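Local coordinates for protein endo alpha-1,4 polygalactosaminidase (Neosartorya fumigata, PDB 6OJ1) that hydrolyses alpha-1,4-linked galactosamine polymers from within the chain, as an endo-acting (beta/alpha)-barrel glycoside hydrolase that disrupts microbial biofilms, at residues H108-D111 against G115-W118. Numbering follows the deposited sequence.
Sequences HDLD and GEKW
In the beta hairpin formed by strands 106-109 and 116-119, Asp109 and Lys117 make an antiparallel non-hydrogen-bonded pair, and backbone bonds close the hairpin on either side of it. Trp118 N donates to His108 O (2.9 Å), while Leu110 N donates to Glu116 O (2.9 Å). A water that accepts from Asp111 N also lies within bonding distance of Glu116 O. Asp109 and Lys117 run side by side, and the lysine chain, extended as far as CE, bends at its last torsion (chi4 -70°) to bring NZ within 2.7 Å of Asp109 OD1 in a salt bridge. Leu110, just beyond the strand, meets Trp118 at about a right angle and lays CD1 over the face of the indole, 3.4 Å from the centroid of the five-membered ring and nearly on its normal, a CH-pi contact. Leu110 CD2 packs against the carboxylate end of Glu116, 3.7 Å from OE1, whose hydrogen bond is to Ser90 OG of strand 90-92. Charge pairing and aliphatic-on-indole packing thus join the two strands of the hairpin where they run into its turn, in a small three-stranded antiparallel sheet separate from the parallel strands of the (beta/alpha)-barrel.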
ATOM      1  N   HIS A 108       8.981  11.338 -15.074  1.00 22.20           N
ATOM      2  CA  HIS A 108       7.890  12.263 -15.341  1.00 23.88           C
ATOM      3  C   HIS A 108       7.015  12.460 -14.097  1.00 21.57           C
ATOM      4  O   HIS A 108       6.988  11.632 -13.181  1.00 22.74           O
ATOM      5  CB  HIS A 108       7.016  11.749 -16.490  1.00 26.56           C
ATOM      6  CG  HIS A 108       7.670  11.805 -17.837  1.00 27.27           C
ATOM      7  ND1 HIS A 108       7.144  11.175 -18.944  1.00 31.44           N
ATOM      8  CD2 HIS A 108       8.795  12.429 -18.262  1.00 31.89           C
ATOM      9  CE1 HIS A 108       7.916  11.408 -19.992  1.00 31.73           C
ATOM     10  NE2 HIS A 108       8.926  12.165 -19.604  1.00 32.94           N
ATOM     11  N   ASP A 109       6.275  13.572 -14.086  1.00 28.49           N
ATOM     12  CA  ASP A 109       5.298  13.800 -13.026  1.00 27.70           C
ATOM     13  C   ASP A 109       4.244  12.702 -13.027  1.00 29.46           C
ATOM     14  O   ASP A 109       3.866  12.179 -14.077  1.00 30.31           O
ATOM     15  CB  ASP A 109       4.589  15.142 -13.209  1.00 30.80           C
ATOM     16  CG  ASP A 109       5.534  16.312 -13.207  1.00 40.43           C
ATOM     17  OD1 ASP A 109       6.649  16.171 -12.676  1.00 35.84           O
ATOM     18  OD2 ASP A 109       5.154  17.378 -13.737  1.00 46.54           O
ATOM     19  N   LEU A 110       3.727  12.383 -11.840  1.00 26.36           N
ATOM     20  CA  LEU A 110       2.648  11.403 -11.772  1.00 33.92           C
ATOM     21  C   LEU A 110       1.363  11.927 -12.420  1.00 37.55           C
ATOM     22  O   LEU A 110       0.692  11.189 -13.147  1.00 42.68           O
ATOM     23  CB  LEU A 110       2.405  10.966 -10.328  1.00 29.15           C
ATOM     24  CG  LEU A 110       3.021   9.605 -10.005  1.00 26.92           C
ATOM     25  CD1 LEU A 110       4.545   9.675 -10.073  1.00 25.58           C
ATOM     26  CD2 LEU A 110       2.585   9.078  -8.655  1.00 29.54           C
ATOM     27  N   ASP A 111       0.999  13.196 -12.188  1.00 34.17           N
ATOM     28  CA  ASP A 111      -0.094  13.730 -13.026  1.00 57.14           C
ATOM     29  C   ASP A 111      -0.001  15.263 -13.025  1.00 66.56           C
ATOM     30  O   ASP A 111      -0.771  15.967 -12.364  1.00 74.92           O
ATOM     31  CB  ASP A 111      -1.487  13.230 -12.619  1.00 65.38           C
ATOM     32  CG  ASP A 111      -1.696  13.177 -11.115  1.00 77.22           C
ATOM     33  OD1 ASP A 111      -0.781  13.549 -10.352  1.00 82.26           O
ATOM     34  OD2 ASP A 111      -2.806  12.772 -10.695  1.00 80.91           O
ATOM     35  N   GLY A 115       5.643  18.004  -7.917  1.00 52.33           N
ATOM     36  CA  GLY A 115       5.847  17.567  -6.551  1.00 50.60           C
ATOM     37  C   GLY A 115       5.824  16.066  -6.366  1.00 45.94           C
ATOM     38  O   GLY A 115       6.221  15.589  -5.293  1.00 30.47           O
ATOM     39  N   GLU A 116       5.358  15.315  -7.368  1.00 31.04           N
ATOM     40  CA  GLU A 116       5.435  13.862  -7.309  1.00 21.54           C
ATOM     41  C   GLU A 116       5.845  13.328  -8.673  1.00 19.14           C
ATOM     42  O   GLU A 116       5.188  13.623  -9.678  1.00 24.18           O
ATOM     43  CB  GLU A 116       4.113  13.230  -6.869  1.00 27.65           C
ATOM     44  CG  GLU A 116       4.323  11.825  -6.382  1.00 25.99           C
ATOM     45  CD  GLU A 116       3.164  11.258  -5.597  1.00 35.35           C
ATOM     46  OE1 GLU A 116       3.291  10.099  -5.145  1.00 21.89           O
ATOM     47  OE2 GLU A 116       2.144  11.958  -5.426  1.00 41.02           O
ATOM     48  N   LYS A 117       6.925  12.547  -8.688  1.00 20.79           N
ATOM     49  CA  LYS A 117       7.555  12.067  -9.912  1.00 22.66           C
ATOM     50  C   LYS A 117       7.862  10.578  -9.821  1.00 18.44           C
ATOM     51  O   LYS A 117       8.190  10.056  -8.754  1.00 20.92           O
ATOM     52  CB  LYS A 117       8.866  12.819 -10.195  1.00 22.14           C
ATOM     53  CG  LYS A 117       8.715  14.305 -10.457  1.00 24.19           C
ATOM     54  CD  LYS A 117      10.061  14.920 -10.803  1.00 26.59           C
ATOM     55  CE  LYS A 117       9.962  16.441 -10.933  1.00 40.55           C
ATOM     56  NZ  LYS A 117       9.205  16.834 -12.152  1.00 42.98           N
ATOM     57  N   TRP A 118       7.801   9.900 -10.975  1.00 18.02           N
ATOM     58  CA  TRP A 118       8.186   8.498 -11.046  1.00 17.04           C
ATOM     59  C   TRP A 118       9.678   8.331 -10.749  1.00 22.84           C
ATOM     60  O   TRP A 118      10.499   9.168 -11.126  1.00 21.53           O
ATOM     61  CB  TRP A 118       7.838   7.937 -12.434  1.00 17.41           C
ATOM     62  CG  TRP A 118       6.353   7.811 -12.637  1.00 21.22           C
ATOM     63  CD1 TRP A 118       5.551   8.601 -13.425  1.00 23.50           C
ATOM     64  CD2 TRP A 118       5.489   6.870 -11.999  1.00 22.15           C
ATOM     65  NE1 TRP A 118       4.237   8.183 -13.331  1.00 22.35           N
ATOM     66  CE2 TRP A 118       4.176   7.122 -12.460  1.00 18.51           C
ATOM     67  CE3 TRP A 118       5.698   5.823 -11.085  1.00 20.05           C
ATOM     68  CZ2 TRP A 118       3.079   6.368 -12.043  1.00 23.24           C
ATOM     69  CZ3 TRP A 118       4.601   5.074 -10.666  1.00 20.63           C
ATOM     70  CH2 TRP A 118       3.306   5.355 -11.145  1.00 18.23           C
TER
HETATM   71  O   HOH W   1       2.192  14.959  -9.914  1.00 44.05           O